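Local coordinates for cystathionine gamma-lyase (Saccharomyces cerevisiae, PDB 1N8P), which belongs to the Cys/Met metabolism family of pyridoxal-5'-phosphate-dependent enzymes and is built as an assembly of four chains, with a pyridoxal-5'-phosphate site, at residues F8-I13 against L250-H254; H14-H18 against N59-A63; I26-S30 against N54-N59; L31-F35 against Y47-R51; A70-F76 against L213-N219. One frame throughout, in Å; residues are numbered along the deposited sequence.

Contact 1: F8-I13 against L250-H254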
# COMPACT_ATOMS: atom_id res chain seq x y z
N PHE A 8 20.73 7.24 20.60
CA PHE A 8 20.35 6.82 19.24
C PHE A 8 19.06 6.02 19.09
O PHE A 8 18.31 6.26 18.16
CB PHE A 8 21.48 6.01 18.59
CG PHE A 8 21.22 5.68 17.17
CD1 PHE A 8 21.85 6.38 16.16
CD2 PHE A 8 20.31 4.68 16.84
CE1 PHE A 8 21.58 6.12 14.83
CE2 PHE A 8 20.03 4.41 15.52
CZ PHE A 8 20.66 5.12 14.51
N ALA A 9 18.82 5.06 19.97
CA ALA A 9 17.59 4.28 19.87
C ALA A 9 16.39 5.18 20.13
O ALA A 9 15.34 5.01 19.49
CB ALA A 9 17.60 3.12 20.87
N THR A 10 16.54 6.17 21.03
CA THR A 10 15.46 7.10 21.35
C THR A 10 15.18 8.01 20.16
O THR A 10 14.02 8.32 19.83
CB THR A 10 15.78 8.02 22.56
OG1 THR A 10 16.22 7.23 23.68
CG2 THR A 10 14.52 8.82 22.95
N LYS A 11 16.22 8.47 19.51
CA LYS A 11 15.98 9.33 18.37
C LYS A 11 15.32 8.54 17.25
O LYS A 11 14.40 9.04 16.61
CB LYS A 11 17.28 9.95 17.89
CG LYS A 11 17.69 11.18 18.71
CD LYS A 11 19.08 11.68 18.33
CE LYS A 11 20.10 11.36 19.42
NZ LYS A 11 21.45 11.85 19.00
N ALA A 12 15.76 7.29 17.05
CA ALA A 12 15.21 6.41 16.01
C ALA A 12 13.71 6.34 16.16
O ALA A 12 12.99 6.52 15.20
CB ALA A 12 15.80 5.02 16.12
N ILE A 13 13.26 6.08 17.37
CA ILE A 13 11.83 5.97 17.65
C ILE A 13 11.02 7.25 17.68
O ILE A 13 9.81 7.19 17.53
CB ILE A 13 11.57 5.30 19.01
CG1 ILE A 13 12.17 3.89 18.98
CG2 ILE A 13 10.04 5.36 19.38
CD1 ILE A 13 11.69 3.04 17.82
N LEU A 250 13.31 2.16 9.59
CA LEU A 250 14.36 2.82 10.36
C LEU A 250 14.19 2.68 11.89
O LEU A 250 15.15 2.83 12.65
CB LEU A 250 14.42 4.28 9.92
CG LEU A 250 15.12 5.46 10.59
CD1 LEU A 250 14.95 6.62 9.63
CD2 LEU A 250 14.55 5.79 11.95
N LYS A 251 12.98 2.38 12.35
CA LYS A 251 12.73 2.27 13.80
C LYS A 251 13.43 1.10 14.49
O LYS A 251 13.46 1.03 15.71
CB LYS A 251 11.21 2.15 14.08
CG LYS A 251 10.36 3.17 13.34
CD LYS A 251 9.86 4.27 14.24
CE LYS A 251 8.80 5.08 13.51
NZ LYS A 251 8.00 5.87 14.48
N THR A 252 13.95 0.16 13.70
CA THR A 252 14.62 -1.00 14.27
C THR A 252 16.07 -1.02 13.80
O THR A 252 16.81 -1.94 14.12
CB THR A 252 13.92 -2.33 13.85
OG1 THR A 252 13.49 -2.23 12.50
CG2 THR A 252 12.68 -2.60 14.71
N LEU A 253 16.48 0.02 13.07
CA LEU A 253 17.83 0.13 12.55
C LEU A 253 18.88 -0.19 13.59
O LEU A 253 19.87 -0.88 13.30
CB LEU A 253 18.10 1.53 12.03
CG LEU A 253 19.50 1.93 11.55
CD1 LEU A 253 19.94 1.11 10.35
CD2 LEU A 253 19.46 3.41 11.17
N HIS A 254 18.70 0.34 14.80
CA HIS A 254 19.68 0.08 15.83
C HIS A 254 19.64 -1.37 16.29
O HIS A 254 20.70 -1.94 16.57
CB HIS A 254 19.49 1.03 17.00
CG HIS A 254 18.13 1.01 17.57
ND1 HIS A 254 17.83 0.36 18.75
CD2 HIS A 254 16.95 1.45 17.07
CE1 HIS A 254 16.53 0.39 18.94
NE2 HIS A 254 15.97 1.05 17.94
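H254 holds its CG between the backbone N and the carbonyl carbon (chi1 55°), which lays the imidazole against A9 and A12, while F8, with CG opposite the backbone N (chi1 -174°), brings its ring beside H254 CB and on to L253. The evidence for ring packing is clearest at A9: its CB sits 3.6 Å from the centroid of the H254 ring, 21° off the normal, a CH-pi contact over one face, displaced towards the rim beside ND1 and CE1. A12 CB approaches the same ring obliquely, 3.9 Å from H254 CD2. The phenyl group of F8 meets L253 at its edge, with CD2 of L253 nearly in the ring plane and 3.9 Å from F8 CZ; its CE2 also lies 3.7 Å from H254 CB. At the far end of the contact, I13 CD1 packs on K251 at about a right angle, 3.9 Å from K251 CB. No hydrogen bond joins the segments. Within 250-254, a type I beta turn closes with L253 N bonded to L250 O, and H254 NE2 makes only a weak bond to K251 O. Beyond these residues, the ring of F8 meets Y185 edge-to-face, whereas T10 turns to a second subunit, where its OG1 bonds to D379. The N-terminal helix 8-14 is therefore docked on the turn that starts helix 253-271, the helix that lies in sequence between the two sheets of the chain, as in fold-type I PLP-dependent enzymes.

Contact 2: H14-H18 against N59-A63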
# COMPACT_ATOMS: atom_id res chain seq x y z
N HIS A 14 11.65 8.40 17.86
CA HIS A 14 10.87 9.64 17.96
C HIS A 14 11.21 10.77 17.04
O HIS A 14 10.34 11.57 16.69
CB HIS A 14 10.91 10.12 19.41
CG HIS A 14 10.36 9.13 20.38
ND1 HIS A 14 9.02 8.80 20.43
CD2 HIS A 14 10.96 8.38 21.33
CE1 HIS A 14 8.82 7.90 21.37
NE2 HIS A 14 9.98 7.62 21.93
N ALA A 15 12.47 10.86 16.63
CA ALA A 15 12.89 11.91 15.71
C ALA A 15 12.06 11.74 14.48
O ALA A 15 12.00 10.64 13.95
CB ALA A 15 14.33 11.76 15.36
N GLY A 16 11.43 12.80 14.01
CA GLY A 16 10.61 12.72 12.81
C GLY A 16 9.13 12.56 13.11
O GLY A 16 8.33 12.30 12.20
N GLU A 17 8.75 12.73 14.37
CA GLU A 17 7.35 12.61 14.75
C GLU A 17 6.50 13.49 13.83
O GLU A 17 7.01 14.44 13.24
CB GLU A 17 7.15 13.05 16.20
CG GLU A 17 5.80 12.67 16.74
CD GLU A 17 5.61 13.09 18.18
OE1 GLU A 17 4.70 12.52 18.84
OE2 GLU A 17 6.36 13.98 18.64
N HIS A 18 5.21 13.18 13.71
CA HIS A 18 4.34 13.95 12.82
C HIS A 18 3.27 14.76 13.55
O HIS A 18 3.15 14.69 14.78
CB HIS A 18 3.64 13.00 11.83
CG HIS A 18 2.66 12.06 12.48
ND1 HIS A 18 3.00 11.25 13.54
CD2 HIS A 18 1.35 11.83 12.22
CE1 HIS A 18 1.94 10.55 13.91
NE2 HIS A 18 0.93 10.89 13.13
N ASN A 59 9.06 14.11 7.35
CA ASN A 59 9.29 13.42 8.60
C ASN A 59 10.41 12.43 8.51
O ASN A 59 11.16 12.26 9.46
CB ASN A 59 8.02 12.71 9.07
CG ASN A 59 7.00 13.65 9.67
OD1 ASN A 59 7.36 14.70 10.23
ND2 ASN A 59 5.73 13.27 9.57
N LEU A 60 10.54 11.75 7.37
CA LEU A 60 11.61 10.78 7.18
C LEU A 60 12.89 11.54 7.29
O LEU A 60 13.73 11.25 8.14
CB LEU A 60 11.51 10.13 5.79
CG LEU A 60 12.76 9.49 5.17
CD1 LEU A 60 13.24 8.35 6.01
CD2 LEU A 60 12.46 9.02 3.74
N GLU A 61 13.02 12.54 6.43
CA GLU A 61 14.18 13.41 6.41
C GLU A 61 14.62 13.90 7.78
O GLU A 61 15.80 13.87 8.10
CB GLU A 61 13.89 14.59 5.47
CG GLU A 61 13.69 14.14 4.01
CD GLU A 61 13.38 15.27 3.10
OE1 GLU A 61 13.05 16.35 3.63
OE2 GLU A 61 13.45 15.11 1.86
N ARG A 62 13.68 14.33 8.61
CA ARG A 62 14.01 14.80 9.96
C ARG A 62 14.63 13.67 10.74
O ARG A 62 15.65 13.83 11.43
CB ARG A 62 12.75 15.24 10.70
CG ARG A 62 12.06 16.47 10.14
CD ARG A 62 10.84 16.78 10.99
NE ARG A 62 9.94 17.71 10.31
CZ ARG A 62 10.15 19.02 10.23
NH1 ARG A 62 11.22 19.57 10.78
NH2 ARG A 62 9.27 19.77 9.58
N ALA A 63 14.01 12.50 10.64
CA ALA A 63 14.50 11.33 11.36
C ALA A 63 15.90 10.95 10.91
O ALA A 63 16.79 10.83 11.73
CB ALA A 63 13.54 10.16 11.20
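N59 ND2, lying beside H18 CB, is held by a hydrogen bond to E27 OE1, with the N59 CG set beside its own backbone N (chi1 -76°) to bring the amide to the turn. This amide marks one end of a contact in which a type II beta turn, H14 to E17, leads the chain out of helix 8-14 and across helix 55-67. Two observations identify the turn: E17 N makes a weak bond to H14 O, and G16, at the third position, has a positive phi of 98°, a conformation that glycine adopts readily. Having no side chain, G16 also lets the backbones come close, its CA being 4.4 Å from the CA of A63. A15 flanks it, with CB 4.0 Å from the A63 CA. No hydrogen bond crosses between the segments, and the oxygens of N59 and E17 face each other as two acceptors (OD1 to O, 3.0 Å). H18 looks elsewhere for its polar partner, its NE2 bonding to S24. The A63 side chain also packs on H247 and L250 of helix 240-250. The extended side chain of R62 runs to a salt bridge with E58, and its root touches the turn, with R62 CB 3.9 Å from G16 CA.

Contact 3: I26-S30 against N54-N59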
# COMPACT_ATOMS: atom_id res chain seq x y z
N ILE A 26 0.56 6.75 15.28
CA ILE A 26 1.22 6.37 14.04
C ILE A 26 0.97 7.30 12.86
O ILE A 26 -0.17 7.57 12.47
CB ILE A 26 0.85 4.92 13.64
CG1 ILE A 26 1.57 3.94 14.57
CG2 ILE A 26 1.22 4.64 12.18
CD1 ILE A 26 3.05 4.22 14.72
N GLU A 27 2.07 7.79 12.28
CA GLU A 27 1.99 8.68 11.15
C GLU A 27 1.21 8.06 9.99
O GLU A 27 1.52 6.95 9.55
CB GLU A 27 3.38 9.02 10.66
CG GLU A 27 3.41 10.23 9.75
CD GLU A 27 4.58 10.20 8.78
OE1 GLU A 27 4.81 11.22 8.08
OE2 GLU A 27 5.25 9.15 8.70
N PRO A 28 0.17 8.77 9.48
CA PRO A 28 -0.65 8.29 8.36
C PRO A 28 0.06 8.52 7.02
O PRO A 28 0.99 9.30 6.94
CB PRO A 28 -1.91 9.15 8.48
CG PRO A 28 -1.33 10.46 8.89
CD PRO A 28 -0.36 10.04 10.00
N ILE A 29 -0.41 7.85 5.97
CA ILE A 29 0.19 7.98 4.65
C ILE A 29 -0.46 9.08 3.84
O ILE A 29 -1.59 8.95 3.38
CB ILE A 29 0.10 6.66 3.87
CG1 ILE A 29 0.91 5.58 4.60
CG2 ILE A 29 0.64 6.85 2.45
CD1 ILE A 29 0.97 4.23 3.90
N SER A 30 0.26 10.17 3.65
CA SER A 30 -0.27 11.29 2.90
C SER A 30 0.19 11.26 1.45
O SER A 30 1.34 11.56 1.14
CB SER A 30 0.13 12.59 3.58
OG SER A 30 -0.20 12.54 4.96
N ASN A 54 5.89 17.05 1.42
CA ASN A 54 4.75 16.30 1.96
C ASN A 54 5.21 15.70 3.29
O ASN A 54 6.37 15.35 3.45
CB ASN A 54 4.32 15.18 1.01
CG ASN A 54 5.15 13.92 1.17
OD1 ASN A 54 6.10 13.69 0.42
ND2 ASN A 54 4.80 13.08 2.15
N PRO A 55 4.29 15.55 4.25
CA PRO A 55 4.61 14.99 5.57
C PRO A 55 5.51 13.75 5.67
O PRO A 55 6.47 13.70 6.46
CB PRO A 55 3.24 14.76 6.19
CG PRO A 55 2.37 14.53 5.00
CD PRO A 55 2.84 15.58 4.04
N ASN A 56 5.17 12.72 4.90
CA ASN A 56 5.93 11.48 4.94
C ASN A 56 7.42 11.62 4.59
O ASN A 56 8.27 11.00 5.23
CB ASN A 56 5.27 10.43 4.04
CG ASN A 56 3.93 9.96 4.61
OD1 ASN A 56 2.99 9.75 3.86
ND2 ASN A 56 3.85 9.77 5.93
N ARG A 57 7.74 12.42 3.59
CA ARG A 57 9.12 12.64 3.19
C ARG A 57 9.77 13.43 4.30
O ARG A 57 10.71 12.95 4.95
CB ARG A 57 9.17 13.44 1.90
CG ARG A 57 10.49 13.29 1.17
CD ARG A 57 10.46 13.98 -0.17
NE ARG A 57 10.52 15.43 -0.02
CZ ARG A 57 9.74 16.28 -0.68
NH1 ARG A 57 8.83 15.84 -1.54
NH2 ARG A 57 9.88 17.59 -0.48
N GLU A 58 9.27 14.65 4.51
CA GLU A 58 9.79 15.55 5.53
C GLU A 58 10.05 14.83 6.84
O GLU A 58 11.14 14.90 7.40
CB GLU A 58 8.79 16.68 5.78
CG GLU A 58 9.27 17.74 6.73
CD GLU A 58 8.14 18.63 7.21
OE1 GLU A 58 7.33 18.15 8.05
OE2 GLU A 58 8.06 19.79 6.73
N ASN A 59 9.06 14.11 7.35
CA ASN A 59 9.29 13.42 8.60
C ASN A 59 10.41 12.43 8.51
O ASN A 59 11.16 12.26 9.46
CB ASN A 59 8.02 12.71 9.07
CG ASN A 59 7.00 13.65 9.67
OD1 ASN A 59 7.36 14.70 10.23
ND2 ASN A 59 5.73 13.27 9.57
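N56 grips the backbone of 26-30 with both ends of its amide: ND2 donates to P28 O (3.1 Å, N-H...O 163°) and OD1 accepts from S30 N (2.8 Å). The two bonds straddle I29, so the amide imitates the pairing that a neighbouring strand would offer to this irregular segment. This is the first turn of helix 55-67, with N54 at its N-cap position, moored to the loop that precedes it in the chain. The second anchor is E27, whose CG stands opposite the backbone N (chi1 -164°) and whose chain beyond is extended. It delivers OE1 to N59 ND2 at 2.7 Å. The donor meets that oxygen from above the carboxylate plane, yet the acceptor lies nearly in the amide plane of N59, and the two planes are 60° apart. N56 ND2 is also near OE1 of E27, at 2.8 Å, so a likely negative carboxylate faces two amide nitrogens. Outside this shell, helix 240-250 backs the contact: W244 packs on I29 and N56 and its NE1 makes a weak bond to E27 O. I29 also meets I29 of a third subunit, placing the loop at a subunit interface. The helix itself holds N59 in place, through N59 N to P55 O at 2.8 Å. Next to N56, P55 CG packs on S30 CB (3.3 Å).

Contact 4: L31-F35 against Y47-R51. With PLP (pyridoxal-5'-phosphate), chain F.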
# COMPACT_ATOMS: atom_id res chain seq x y z
N LEU A 31 -0.74 10.90 0.56
CA LEU A 31 -0.45 10.81 -0.86
C LEU A 31 -1.03 12.02 -1.56
O LEU A 31 -0.71 12.27 -2.72
CB LEU A 31 -1.09 9.56 -1.48
CG LEU A 31 -0.80 8.22 -0.82
CD1 LEU A 31 -1.47 7.12 -1.56
CD2 LEU A 31 0.68 7.99 -0.80
N SER A 32 -1.89 12.75 -0.86
CA SER A 32 -2.51 13.91 -1.48
C SER A 32 -1.51 14.67 -2.35
O SER A 32 -0.34 14.86 -1.98
CB SER A 32 -3.12 14.84 -0.43
OG SER A 32 -2.21 15.83 0.02
N THR A 33 -1.97 15.06 -3.52
CA THR A 33 -1.15 15.82 -4.44
C THR A 33 -1.06 17.22 -3.86
O THR A 33 0.04 17.75 -3.60
CB THR A 33 -1.86 15.92 -5.83
OG1 THR A 33 -1.59 14.74 -6.60
CG2 THR A 33 -1.39 17.19 -6.60
N THR A 34 -2.24 17.79 -3.62
CA THR A 34 -2.38 19.15 -3.14
C THR A 34 -3.06 19.29 -1.78
O THR A 34 -3.45 18.30 -1.15
CB THR A 34 -3.15 19.96 -4.17
OG1 THR A 34 -4.19 19.13 -4.73
CG2 THR A 34 -2.21 20.45 -5.29
N PHE A 35 -3.20 20.56 -1.37
CA PHE A 35 -3.81 20.92 -0.10
C PHE A 35 -4.61 22.22 -0.30
O PHE A 35 -4.23 23.06 -1.12
CB PHE A 35 -2.72 21.16 0.95
CG PHE A 35 -1.61 20.14 0.93
CD1 PHE A 35 -0.52 20.28 0.06
CD2 PHE A 35 -1.64 19.03 1.77
CE1 PHE A 35 0.53 19.34 0.04
CE2 PHE A 35 -0.61 18.09 1.77
CZ PHE A 35 0.48 18.25 0.89
N TYR A 47 1.61 22.90 4.12
CA TYR A 47 1.85 22.15 2.88
C TYR A 47 1.02 22.72 1.72
O TYR A 47 -0.18 22.96 1.87
CB TYR A 47 1.52 20.66 3.07
CG TYR A 47 2.39 19.97 4.11
CD1 TYR A 47 1.89 19.70 5.38
CD2 TYR A 47 3.72 19.64 3.83
CE1 TYR A 47 2.69 19.10 6.36
CE2 TYR A 47 4.53 19.05 4.81
CZ TYR A 47 4.01 18.79 6.07
OH TYR A 47 4.79 18.22 7.05
N GLU A 48 1.69 22.92 0.58
CA GLU A 48 1.04 23.47 -0.62
C GLU A 48 1.05 22.47 -1.78
O GLU A 48 0.04 22.30 -2.47
CB GLU A 48 1.75 24.75 -1.06
CG GLU A 48 3.27 24.62 -1.13
CD GLU A 48 3.91 25.88 -1.67
OE1 GLU A 48 3.59 26.97 -1.15
OE2 GLU A 48 4.73 25.79 -2.60
N TYR A 49 2.19 21.83 -2.00
CA TYR A 49 2.29 20.83 -3.06
C TYR A 49 3.20 19.65 -2.72
O TYR A 49 4.37 19.82 -2.37
CB TYR A 49 2.76 21.46 -4.37
CG TYR A 49 2.55 20.54 -5.55
CD1 TYR A 49 1.26 20.05 -5.85
CD2 TYR A 49 3.62 20.11 -6.35
CE1 TYR A 49 1.05 19.17 -6.90
CE2 TYR A 49 3.42 19.22 -7.41
CZ TYR A 49 2.12 18.75 -7.68
OH TYR A 49 1.89 17.86 -8.71
N SER A 50 2.63 18.45 -2.83
CA SER A 50 3.35 17.20 -2.54
C SER A 50 4.85 17.26 -2.85
O SER A 50 5.71 17.04 -1.97
CB SER A 50 2.70 16.05 -3.32
OG SER A 50 3.51 14.89 -3.28
N ARG A 51 5.16 17.55 -4.12
CA ARG A 51 6.54 17.61 -4.60
C ARG A 51 7.41 18.57 -3.80
O ARG A 51 8.48 18.19 -3.29
CB ARG A 51 6.57 17.98 -6.08
CG ARG A 51 7.96 18.04 -6.66
CD ARG A 51 7.91 17.79 -8.14
NE ARG A 51 6.84 18.57 -8.76
CZ ARG A 51 6.73 19.90 -8.70
NH1 ARG A 51 7.64 20.61 -8.03
NH2 ARG A 51 5.72 20.52 -9.29
N1 PLP F . 3.20 18.95 -17.49
C2 PLP F . 1.84 19.18 -17.62
C2A PLP F . 1.41 19.39 -19.07
C3 PLP F . 1.06 19.23 -16.36
O3 PLP F . -0.25 19.45 -16.54
C4 PLP F . 1.70 19.05 -15.12
C4A PLP F . 0.92 19.09 -13.89
C5 PLP F . 3.20 18.81 -15.11
C6 PLP F . 3.89 18.77 -16.31
C5A PLP F . 3.91 18.48 -13.76
O4P PLP F . 4.10 17.07 -13.57
P PLP F . 4.90 16.45 -12.29
O1P PLP F . 4.47 15.04 -12.34
O2P PLP F . 4.42 17.22 -11.04
O3P PLP F . 6.32 16.75 -12.42
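The F35 ring carries Y47 CB over the centre of one face, 3.3 Å from the centroid and 10° off the normal, a CH-pi contact. At its edge run the backbone atoms E48 C and Y49 N, the latter 3.6 Å from F35 CE1. The rings of F35 and Y47 are oblique, with planes at 34°. These residues join two stretches of the one long loop between helices 8-14 and 55-67, which reaches a neighbouring subunit's PLP, as known in this family. One backbone bond secures them: S50 N donates to T33 O at 2.8 Å, almost in line with the C=O. With CG opposite its backbone N (chi1 -166°), Y49 lies ring edge against T34, CD1 being 3.5 Å from T34 CG2, and the ring covers one face of the R51 guanidinium through CD2. S200, S80 and G79 of the fourth subunit hydrogen-bond the PLP, and T33 OG1 bonds to S209 O of that subunit. Y47 OH bonds to E58, and the Y47 ring meets H22 of a third subunit. Y49 and R51 approach the phosphate together: Y49 OH is 3.5 Å from PLP O2P, and R51 NE, with that oxygen at its guanidinium edge, is 3.6 Å from it.

Contact 5: A70-F76 against L213-N219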
# COMPACT_ATOMS: atom_id res chain seq x y z
N ALA A 70 22.73 15.40 12.33
CA ALA A 70 22.78 16.49 11.38
C ALA A 70 21.60 17.44 11.42
O ALA A 70 20.50 17.10 11.86
CB ALA A 70 22.93 15.92 9.97
N GLN A 71 21.83 18.64 10.93
CA GLN A 71 20.79 19.64 10.92
C GLN A 71 19.78 19.41 9.79
O GLN A 71 18.58 19.63 9.98
CB GLN A 71 21.42 21.03 10.78
CG GLN A 71 22.09 21.54 12.06
CD GLN A 71 21.09 21.87 13.12
OE1 GLN A 71 20.23 22.74 12.93
NE2 GLN A 71 21.18 21.18 14.26
N TYR A 72 20.25 18.94 8.65
CA TYR A 72 19.39 18.73 7.49
C TYR A 72 19.36 17.34 6.83
O TYR A 72 20.33 16.59 6.89
CB TYR A 72 19.73 19.79 6.44
CG TYR A 72 19.78 21.20 7.02
CD1 TYR A 72 20.97 21.72 7.53
CD2 TYR A 72 18.62 22.00 7.08
CE1 TYR A 72 21.02 23.00 8.11
CE2 TYR A 72 18.66 23.27 7.65
CZ TYR A 72 19.85 23.77 8.16
OH TYR A 72 19.88 25.02 8.73
N GLY A 73 18.22 17.03 6.21
CA GLY A 73 18.03 15.77 5.50
C GLY A 73 17.22 15.98 4.22
O GLY A 73 16.44 16.94 4.12
N LEU A 74 17.40 15.10 3.25
CA LEU A 74 16.67 15.19 1.97
C LEU A 74 16.58 13.80 1.31
O LEU A 74 17.59 13.16 1.07
CB LEU A 74 17.39 16.15 0.99
CG LEU A 74 17.45 17.64 1.30
CD1 LEU A 74 18.27 18.29 0.21
CD2 LEU A 74 16.06 18.26 1.35
N ALA A 75 15.38 13.34 1.03
CA ALA A 75 15.27 12.03 0.42
C ALA A 75 15.09 12.21 -1.06
O ALA A 75 14.70 13.27 -1.51
CB ALA A 75 14.11 11.29 0.99
N PHE A 76 15.42 11.16 -1.81
CA PHE A 76 15.29 11.16 -3.27
C PHE A 76 14.90 9.75 -3.75
O PHE A 76 14.90 8.79 -2.97
CB PHE A 76 16.60 11.58 -3.94
CG PHE A 76 17.07 12.97 -3.56
CD1 PHE A 76 17.92 13.17 -2.47
CD2 PHE A 76 16.66 14.09 -4.30
CE1 PHE A 76 18.36 14.45 -2.12
CE2 PHE A 76 17.11 15.38 -3.97
CZ PHE A 76 17.96 15.56 -2.88
N LEU A 213 15.14 4.11 -2.10
CA LEU A 213 15.09 5.49 -1.70
C LEU A 213 16.50 5.87 -1.23
O LEU A 213 17.22 5.03 -0.69
CB LEU A 213 14.08 5.63 -0.56
CG LEU A 213 13.87 6.96 0.14
CD1 LEU A 213 12.47 7.04 0.61
CD2 LEU A 213 14.81 7.08 1.31
N GLY A 214 16.89 7.12 -1.49
CA GLY A 214 18.19 7.60 -1.04
C GLY A 214 18.02 8.85 -0.20
O GLY A 214 17.06 9.61 -0.35
N VAL A 215 18.92 9.08 0.74
CA VAL A 215 18.85 10.31 1.53
C VAL A 215 20.21 10.86 1.90
O VAL A 215 21.17 10.09 2.05
CB VAL A 215 18.06 10.13 2.84
CG1 VAL A 215 16.63 9.86 2.51
CG2 VAL A 215 18.66 9.02 3.69
N LEU A 216 20.30 12.18 2.04
CA LEU A 216 21.54 12.81 2.43
C LEU A 216 21.22 13.67 3.64
O LEU A 216 20.04 13.91 3.97
CB LEU A 216 22.11 13.65 1.26
CG LEU A 216 21.90 15.14 0.90
CD1 LEU A 216 21.65 15.29 -0.62
CD2 LEU A 216 20.75 15.74 1.66
N ALA A 217 22.28 14.07 4.33
CA ALA A 217 22.16 14.95 5.48
C ALA A 217 23.39 15.87 5.49
O ALA A 217 24.50 15.47 5.06
CB ALA A 217 22.09 14.15 6.76
N THR A 218 23.18 17.11 5.94
CA THR A 218 24.24 18.11 6.07
C THR A 218 23.83 19.16 7.08
O THR A 218 22.64 19.41 7.32
CB THR A 218 24.55 18.84 4.78
OG1 THR A 218 23.39 19.55 4.36
CG2 THR A 218 24.95 17.89 3.69
N ASN A 219 24.85 19.78 7.67
CA ASN A 219 24.70 20.82 8.68
C ASN A 219 24.82 22.16 7.99
O ASN A 219 24.42 23.18 8.54
CB ASN A 219 25.80 20.65 9.71
CG ASN A 219 25.54 19.50 10.62
OD1 ASN A 219 26.46 18.85 11.11
ND2 ASN A 219 24.28 19.24 10.89
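Strands 72-76 and 214-218 form one margin of the seven-stranded mixed sheet typical of fold-type I PLP-dependent enzymes, in which 214-218 runs against all the others. Their axes come within 4.5 Å at an angle of 162°, confirming the antiparallel pairing. L74 and L216 exchange N-to-O bonds in both directions, each 3.0 Å. F76 N donates to G214 O at 2.7 Å, and the return bond from G214 N to F76 O is nearly straight (173°) although the donor stands above the carbonyl plane. Y72 and T218 pair likewise, but their oxygens are less surely placed. On the face bearing L74 and F76, L216 sits between the two: its CD2 lies 3.5 Å from L74 CB, and its CD1 is 3.7 Å from F76 CE1, the F76 CG lying beside its backbone N (chi1 -60°). Helices 79-88 and 221-234 cover this face, with Y72 stacked on Y224. On the other face A75 neighbours V215. At the outer edge of strand 72-76, A75 N donates to E61 OE2. The F76-G214 end adjoins the PLP pocket, which includes S78, G79 and V212. Where 70-76 begins, A70 CB packs 3.8 Å from A217 CB.

Overall arrangement
Contacts 2 to 4 lie in the N-terminal region, contact 1 joins it to the start of helix 253-271, and contact 5 belongs to the large sheet. Helix 55-67 ties the set together: contacts 2 and 3, with centres about 9 Å apart, both use it and share N59, while its E61 and R57 touch contact 5. Along the chain, contact 4 lies within the span bridged by contact 3, that within contact 2, and that within contact 1; contact 5, also inside contact 1, follows in series. Contacts 1 and 4, the farthest pair, have centres about 28 Å apart. The N-terminal region thus reaches the cofactor of a neighbouring subunit, and contacts 3 and 4 both meet the third subunit.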